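Local coordinates for membrane-anchored mycosin mycp1 (PDB 4HVL), which is a subtilisin-like serine protease of the mycosin family, a membrane-anchored and essential component of the mycobacterial ESX-1 (type VII) secretion system, at residues E24-C29 / A137-G142; D97-G102 / H133-F138. All coordinates share one frame; numbering follows the deposited sequence.

Contact 1 (E24-C29 / A137-G142); sequences EQRRVC and AFQPVG
E24 pairs with Q139 through two backbone hydrogen bonds, E24 N to Q139 O (3.0 Å) and Q139 N to E24 O (2.9 Å), the hydrogen-bonded pair of a two-stranded antiparallel sheet. Q25 follows as the non-hydrogen-bonded partner of F138, on the other face. Its CB sits over one face of the F138 ring, 3.8 Å from the centroid in a CH-pi contact, while its extended chain donates from NE2 to R27 O (2.7 Å). R26 leaves the strand; its CG packs on CG of Q139 (3.9 Å), and bends at chi2 and chi3 precede a guanidinium that has Q139 CB over one face and NH1 in a salt bridge with E24 OE1 (2.6 Å). R26 N and R27 N both donate to A137 O, the first at 2.8 Å nearly along the C=O axis, the second in the carbonyl plane on a lone pair. The sheet ties the N-terminal part of the chain, near the C29–C98 disulfide, to the segment following strand 127-132. The carbonyl of A137, gripped by two N-H groups, thus holds the chain where it leaves the strand, and the charged R26–E24 pair lies on the face away from the F138 ring.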
ATOM      1  N   GLU A  24       4.483  19.726 -12.151  1.00 25.14           N
ATOM      2  CA  GLU A  24       5.352  19.708 -13.321  1.00 26.72           C
ATOM      3  C   GLU A  24       6.516  18.752 -13.124  1.00 25.46           C
ATOM      4  O   GLU A  24       7.168  18.747 -12.063  1.00 23.22           O
ATOM      5  CB  GLU A  24       5.878  21.118 -13.614  1.00 30.77           C
ATOM      6  CG  GLU A  24       6.885  21.177 -14.764  1.00 34.33           C
ATOM      7  CD  GLU A  24       7.281  22.596 -15.156  1.00 37.90           C
ATOM      8  OE1 GLU A  24       6.934  23.549 -14.427  1.00 37.98           O
ATOM      9  OE2 GLU A  24       7.969  22.750 -16.187  1.00 42.19           O
ATOM     10  N   GLN A  25       6.786  17.951 -14.157  1.00 24.83           N
ATOM     11  CA  GLN A  25       7.909  17.023 -14.107  1.00 25.51           C
ATOM     12  C   GLN A  25       9.218  17.800 -14.189  1.00 27.87           C
ATOM     13  O   GLN A  25       9.478  18.470 -15.182  1.00 28.87           O
ATOM     14  CB  GLN A  25       7.834  16.000 -15.237  1.00 25.11           C
ATOM     15  CG  GLN A  25       8.920  14.957 -15.143  1.00 25.10           C
ATOM     16  CD  GLN A  25       8.769  13.859 -16.175  1.00 24.94           C
ATOM     17  OE1 GLN A  25       7.811  13.835 -16.934  1.00 25.26           O
ATOM     18  NE2 GLN A  25       9.713  12.937 -16.191  1.00 24.64           N
ATOM     19  N   ARG A  26      10.034  17.690 -13.145  1.00 30.01           N
ATOM     20  CA  ARG A  26      11.351  18.325 -13.106  1.00 34.40           C
ATOM     21  C   ARG A  26      12.511  17.340 -13.319  1.00 34.62           C
ATOM     22  O   ARG A  26      13.630  17.761 -13.577  1.00 37.19           O
ATOM     23  CB  ARG A  26      11.538  19.033 -11.773  1.00 38.00           C
ATOM     24  CG  ARG A  26      10.469  20.074 -11.443  1.00 41.53           C
ATOM     25  CD  ARG A  26      10.706  21.416 -12.116  1.00 46.48           C
ATOM     26  NE  ARG A  26      10.274  22.518 -11.244  1.00 52.62           N
ATOM     27  CZ  ARG A  26       9.119  23.193 -11.329  1.00 55.01           C
ATOM     28  NH1 ARG A  26       8.215  22.927 -12.266  1.00 53.96           N
ATOM     29  NH2 ARG A  26       8.866  24.162 -10.461  1.00 59.03           N
ATOM     30  N   ARG A  27      12.261  16.043 -13.210  1.00 32.75           N
ATOM     31  CA  ARG A  27      13.314  15.052 -13.371  1.00 33.91           C
ATOM     32  C   ARG A  27      12.975  13.979 -14.397  1.00 31.81           C
ATOM     33  O   ARG A  27      11.808  13.588 -14.542  1.00 28.95           O
ATOM     34  CB  ARG A  27      13.579  14.340 -12.051  1.00 35.69           C
ATOM     35  CG  ARG A  27      14.003  15.226 -10.902  1.00 41.67           C
ATOM     36  CD  ARG A  27      14.291  14.332  -9.705  1.00 46.45           C
ATOM     37  NE  ARG A  27      14.406  15.079  -8.452  1.00 54.03           N
ATOM     38  CZ  ARG A  27      14.385  14.526  -7.238  1.00 57.02           C
ATOM     39  NH1 ARG A  27      14.252  13.206  -7.090  1.00 56.04           N
ATOM     40  NH2 ARG A  27      14.496  15.297  -6.158  1.00 60.43           N
ATOM     41  N   VAL A  28      14.018  13.462 -15.048  1.00 31.35           N
ATOM     42  CA  VAL A  28      13.904  12.302 -15.929  1.00 31.27           C
ATOM     43  C   VAL A  28      13.534  11.065 -15.109  1.00 28.75           C
ATOM     44  O   VAL A  28      13.902  10.938 -13.944  1.00 26.91           O
ATOM     45  CB  VAL A  28      15.207  12.065 -16.733  1.00 34.53           C
ATOM     46  CG1 VAL A  28      15.122  10.791 -17.570  1.00 35.37           C
ATOM     47  CG2 VAL A  28      15.494  13.258 -17.630  1.00 38.08           C
ATOM     48  N   CYS A  29      12.760  10.176 -15.715  1.00 28.36           N
ATOM     49  CA  CYS A  29      12.202   9.047 -14.982  1.00 26.53           C
ATOM     50  C   CYS A  29      13.278   8.035 -14.615  1.00 25.38           C
ATOM     51  O   CYS A  29      14.198   7.773 -15.380  1.00 25.89           O
ATOM     52  CB  CYS A  29      11.114   8.383 -15.819  1.00 27.59           C
ATOM     53  SG  CYS A  29       9.726   9.513 -16.138  1.00 28.40           S
ATOM     54  N   ALA A 137       9.362  12.674  -9.159  1.00 19.18           N
ATOM     55  CA  ALA A 137       9.873  13.362 -10.348  1.00 19.91           C
ATOM     56  C   ALA A 137       9.163  14.701 -10.642  1.00 20.41           C
ATOM     57  O   ALA A 137       9.626  15.482 -11.481  1.00 20.44           O
ATOM     58  CB  ALA A 137       9.748  12.450 -11.563  1.00 19.49           C
ATOM     59  N   PHE A 138       8.044  14.941  -9.959  1.00 20.65           N
ATOM     60  CA  PHE A 138       7.239  16.147 -10.152  1.00 21.78           C
ATOM     61  C   PHE A 138       7.311  17.054  -8.951  1.00 24.03           C
ATOM     62  O   PHE A 138       7.472  16.579  -7.823  1.00 24.29           O
ATOM     63  CB  PHE A 138       5.776  15.770 -10.359  1.00 20.61           C
ATOM     64  CG  PHE A 138       5.478  15.185 -11.702  1.00 20.27           C
ATOM     65  CD1 PHE A 138       5.989  13.941 -12.060  1.00 19.83           C
ATOM     66  CD2 PHE A 138       4.651  15.847 -12.587  1.00 20.25           C
ATOM     67  CE1 PHE A 138       5.696  13.391 -13.297  1.00 19.62           C
ATOM     68  CE2 PHE A 138       4.352  15.303 -13.815  1.00 20.23           C
ATOM     69  CZ  PHE A 138       4.871  14.071 -14.170  1.00 19.79           C
ATOM     70  N   GLN A 139       7.142  18.349  -9.186  1.00 26.19           N
ATOM     71  CA  GLN A 139       7.091  19.347  -8.115  1.00 29.65           C
ATOM     72  C   GLN A 139       5.879  20.264  -8.330  1.00 29.20           C
ATOM     73  O   GLN A 139       5.508  20.544  -9.479  1.00 27.59           O
ATOM     74  CB  GLN A 139       8.354  20.233  -8.100  1.00 33.19           C
ATOM     75  CG  GLN A 139       9.646  19.537  -7.694  1.00 35.89           C
ATOM     76  CD  GLN A 139       9.635  19.071  -6.244  1.00 38.79           C
ATOM     77  OE1 GLN A 139       9.168  19.794  -5.349  1.00 41.85           O
ATOM     78  NE2 GLN A 139      10.141  17.856  -6.002  1.00 38.27           N
ATOM     79  N   PRO A 140       5.302  20.779  -7.226  1.00 29.37           N
ATOM     80  CA  PRO A 140       4.222  21.755  -7.352  1.00 29.82           C
ATOM     81  C   PRO A 140       4.680  22.996  -8.120  1.00 30.92           C
ATOM     82  O   PRO A 140       5.787  23.474  -7.918  1.00 31.10           O
ATOM     83  CB  PRO A 140       3.878  22.109  -5.893  1.00 31.02           C
ATOM     84  CG  PRO A 140       4.712  21.205  -5.038  1.00 30.41           C
ATOM     85  CD  PRO A 140       5.857  20.748  -5.862  1.00 29.59           C
ATOM     86  N   VAL A 141       3.849  23.477  -9.038  1.00 31.80           N
ATOM     87  CA  VAL A 141       4.150  24.700  -9.757  1.00 33.87           C
ATOM     88  C   VAL A 141       4.063  25.800  -8.707  1.00 37.30           C
ATOM     89  O   VAL A 141       3.117  25.822  -7.911  1.00 37.39           O
ATOM     90  CB  VAL A 141       3.155  24.962 -10.904  1.00 33.58           C
ATOM     91  CG1 VAL A 141       3.443  26.288 -11.568  1.00 35.05           C
ATOM     92  CG2 VAL A 141       3.211  23.852 -11.935  1.00 32.06           C
ATOM     93  N   GLY A 142       5.063  26.682  -8.679  1.00 41.26           N
ATOM     94  CA  GLY A 142       5.115  27.777  -7.705  1.00 44.84           C
ATOM     95  C   GLY A 142       3.728  28.334  -7.462  1.00 47.48           C
ATOM     96  O   GLY A 142       3.004  28.621  -8.412  1.00 49.49           O
TER

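Contact 2 (D97-G102 / H133-F138); sequences DCDAHG and HTSAAF. With ZN (zinc ion), chain B; ZN (zinc ion), chain G.
D99 reaches across to S135 and A136 with both carboxylate oxygens and has more surface buried by the contact than any other residue here. Its OD1 accepts from S135 OG at 2.6 Å, its OD2 from A136 N at 2.7 Å, and each oxygen uses its syn lone pair. A chi1 of -65° sets CG of D99 beside the backbone N; from there OD1 and OD2 reach S135 and A136, the first two residues of the type I turn S135 to F138. The methyl of A136 also touches OD2. The D99 backbone is itself held, since its N donates to D97 OD1 (2.9 Å) in an Asx turn, approaching from above the carboxylate plane; the other D97 oxygen takes H101 N.

C98 makes the apolar half. Its SG, already in a disulfide with C29, lies 3.5 Å from CB of A137, and its CB faces S135 OG more loosely at 4.1 Å. That hydroxyl does double duty: besides donating to D99, it accepts from A137 N at 2.9 Å, an ST turn.

Both segments also carry zinc ligands, and one carries the predicted charge-relay histidine. H101 hydrogen-bonds D70 OD1 through ND1, as in the subtilisin Asp-His-Ser triad; in this structure its NE2 and S312 OG bind a zinc ion. On the other segment H133 ND1 and T134 OG1 bind a second zinc ion, with E181 as a further ligand. Chemically, one carboxylate clamps the turn through a hydroxyl and a main-chain N-H, and the shared S135 hydroxyl links that clamp to A137. The loop carrying H101 is thereby joined to the one carrying the H133–T134 zinc site, and donors on both oxygens would tend to stabilise the D99 anion.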
ATOM      1  N   ASP A  97       4.955   5.185 -15.132  1.00 18.27           N
ATOM      2  CA  ASP A  97       5.676   5.108 -13.871  1.00 17.29           C
ATOM      3  C   ASP A  97       7.003   5.829 -14.088  1.00 17.84           C
ATOM      4  O   ASP A  97       7.808   5.373 -14.872  1.00 17.10           O
ATOM      5  CB  ASP A  97       5.943   3.650 -13.474  1.00 16.14           C
ATOM      6  CG  ASP A  97       6.602   3.526 -12.135  1.00 15.58           C
ATOM      7  OD1 ASP A  97       6.758   4.584 -11.442  1.00 14.72           O
ATOM      8  OD2 ASP A  97       6.898   2.364 -11.749  1.00 14.73           O
ATOM      9  N   CYS A  98       7.206   6.935 -13.377  1.00 18.60           N
ATOM     10  CA  CYS A  98       8.437   7.703 -13.464  1.00 20.94           C
ATOM     11  C   CYS A  98       9.355   7.408 -12.257  1.00 19.65           C
ATOM     12  O   CYS A  98      10.458   7.920 -12.190  1.00 19.73           O
ATOM     13  CB  CYS A  98       8.088   9.205 -13.548  1.00 23.86           C
ATOM     14  SG  CYS A  98       9.323  10.294 -14.283  1.00 29.78           S
ATOM     15  N   ASP A  99       8.923   6.534 -11.348  1.00 17.98           N
ATOM     16  CA  ASP A  99       9.596   6.356 -10.059  1.00 17.62           C
ATOM     17  C   ASP A  99      10.123   4.945  -9.828  1.00 16.81           C
ATOM     18  O   ASP A  99      10.588   4.648  -8.754  1.00 16.54           O
ATOM     19  CB  ASP A  99       8.619   6.688  -8.922  1.00 17.57           C
ATOM     20  CG  ASP A  99       8.209   8.147  -8.912  1.00 18.47           C
ATOM     21  OD1 ASP A  99       7.650   8.636  -9.911  1.00 19.16           O
ATOM     22  OD2 ASP A  99       8.476   8.806  -7.908  1.00 19.06           O
ATOM     23  N   ALA A 100       9.970   4.049 -10.792  1.00 16.65           N
ATOM     24  CA  ALA A 100      10.382   2.668 -10.593  1.00 16.44           C
ATOM     25  C   ALA A 100       9.821   2.143  -9.287  1.00 16.34           C
ATOM     26  O   ALA A 100      10.547   1.591  -8.477  1.00 16.68           O
ATOM     27  CB  ALA A 100      11.905   2.563 -10.610  1.00 17.15           C
ATOM     28  N   HIS A 101       8.522   2.323  -9.081  1.00 16.20           N
ATOM     29  CA  HIS A 101       7.914   1.943  -7.845  1.00 16.20           C
ATOM     30  C   HIS A 101       6.579   1.239  -8.108  1.00 15.37           C
ATOM     31  O   HIS A 101       6.456   0.034  -7.859  1.00 15.68           O
ATOM     32  CB  HIS A 101       7.788   3.179  -6.922  1.00 17.10           C
ATOM     33  CG  HIS A 101       7.383   2.851  -5.522  1.00 17.95           C
ATOM     34  ND1 HIS A 101       6.063   2.700  -5.156  1.00 18.36           N
ATOM     35  CD2 HIS A 101       8.115   2.588  -4.410  1.00 18.91           C
ATOM     36  CE1 HIS A 101       5.995   2.391  -3.870  1.00 19.12           C
ATOM     37  NE2 HIS A 101       7.224   2.307  -3.396  1.00 19.50           N
ATOM     38  N   GLY A 102       5.602   1.966  -8.634  1.00 14.55           N
ATOM     39  CA  GLY A 102       4.271   1.420  -8.859  1.00 13.84           C
ATOM     40  C   GLY A 102       4.248   0.185  -9.745  1.00 13.44           C
ATOM     41  O   GLY A 102       3.468  -0.746  -9.530  1.00 12.86           O
ATOM     42  N   HIS A 133      -0.892   8.481  -7.878  1.00 14.35           N
ATOM     43  CA  HIS A 133      -1.135   9.499  -6.870  1.00 16.05           C
ATOM     44  C   HIS A 133       0.149  10.238  -6.431  1.00 17.21           C
ATOM     45  O   HIS A 133       0.053  11.389  -5.996  1.00 18.25           O
ATOM     46  CB  HIS A 133      -1.846   8.901  -5.655  1.00 16.35           C
ATOM     47  CG  HIS A 133      -2.020   9.880  -4.542  1.00 17.82           C
ATOM     48  ND1 HIS A 133      -1.146   9.952  -3.483  1.00 19.31           N
ATOM     49  CD2 HIS A 133      -2.879  10.915  -4.392  1.00 18.56           C
ATOM     50  CE1 HIS A 133      -1.489  10.955  -2.696  1.00 19.48           C
ATOM     51  NE2 HIS A 133      -2.542  11.550  -3.225  1.00 19.58           N
ATOM     52  N   THR A 134       1.324   9.608  -6.555  1.00 17.03           N
ATOM     53  CA  THR A 134       2.597  10.207  -6.130  1.00 18.43           C
ATOM     54  C   THR A 134       3.665  10.075  -7.188  1.00 18.31           C
ATOM     55  O   THR A 134       3.679   9.086  -7.916  1.00 17.36           O
ATOM     56  CB  THR A 134       3.129   9.526  -4.836  1.00 19.50           C
ATOM     57  OG1 THR A 134       2.348   9.970  -3.733  1.00 21.65           O
ATOM     58  CG2 THR A 134       4.568   9.899  -4.518  1.00 20.62           C
ATOM     59  N   SER A 135       4.559  11.074  -7.261  1.00 18.58           N
ATOM     60  CA  SER A 135       5.849  10.946  -7.967  1.00 17.86           C
ATOM     61  C   SER A 135       6.891  11.910  -7.441  1.00 18.49           C
ATOM     62  O   SER A 135       6.661  13.131  -7.431  1.00 19.13           O
ATOM     63  CB  SER A 135       5.730  11.175  -9.473  1.00 17.89           C
ATOM     64  OG  SER A 135       7.041  11.191 -10.071  1.00 17.86           O
ATOM     65  N   ALA A 136       8.059  11.370  -7.092  1.00 17.99           N
ATOM     66  CA  ALA A 136       9.213  12.173  -6.740  1.00 18.92           C
ATOM     67  C   ALA A 136       9.803  12.963  -7.934  1.00 19.50           C
ATOM     68  O   ALA A 136      10.660  13.801  -7.744  1.00 19.84           O
ATOM     69  CB  ALA A 136      10.282  11.283  -6.111  1.00 19.13           C
ATOM     70  N   ALA A 137       9.362  12.674  -9.159  1.00 19.18           N
ATOM     71  CA  ALA A 137       9.873  13.362 -10.348  1.00 19.91           C
ATOM     72  C   ALA A 137       9.163  14.701 -10.642  1.00 20.41           C
ATOM     73  O   ALA A 137       9.626  15.482 -11.481  1.00 20.44           O
ATOM     74  CB  ALA A 137       9.748  12.450 -11.563  1.00 19.49           C
ATOM     75  N   PHE A 138       8.044  14.941  -9.959  1.00 20.65           N
ATOM     76  CA  PHE A 138       7.239  16.147 -10.152  1.00 21.78           C
ATOM     77  C   PHE A 138       7.311  17.054  -8.951  1.00 24.03           C
ATOM     78  O   PHE A 138       7.472  16.579  -7.823  1.00 24.29           O
ATOM     79  CB  PHE A 138       5.776  15.770 -10.359  1.00 20.61           C
ATOM     80  CG  PHE A 138       5.478  15.185 -11.702  1.00 20.27           C
ATOM     81  CD1 PHE A 138       5.989  13.941 -12.060  1.00 19.83           C
ATOM     82  CD2 PHE A 138       4.651  15.847 -12.587  1.00 20.25           C
ATOM     83  CE1 PHE A 138       5.696  13.391 -13.297  1.00 19.62           C
ATOM     84  CE2 PHE A 138       4.352  15.303 -13.815  1.00 20.23           C
ATOM     85  CZ  PHE A 138       4.871  14.071 -14.170  1.00 19.79           C
TER
HETATM   86 ZN    ZN B 501       0.662   8.930  -2.962  0.85 20.28          ZN
HETATM   87 ZN    ZN G 506       7.538   2.104  -1.286  0.56 17.00          ZN
HETATM   88  O   HOH W   1       8.983   3.643  -0.930  0.56 11.58           O

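How the contacts relate
From the N terminus, contact 1 comes first: strand 23-25 and the residues after it meet strand 138-140, closing a loop of more than a hundred residues. Contact 2 begins within that span and its second segment runs into the same strand; it closes a much shorter loop, from the residues before helix 102-110 to those after strand 127-132. They share A137 and F138 in their second segments, and the C29–C98 disulfide joins their first segments; Q25 NE2 also packs on C98 SG. Together they fasten the N-terminal part of the chain to two loops that follow strands of the parallel sheet, one of them leading to the predicted catalytic histidine.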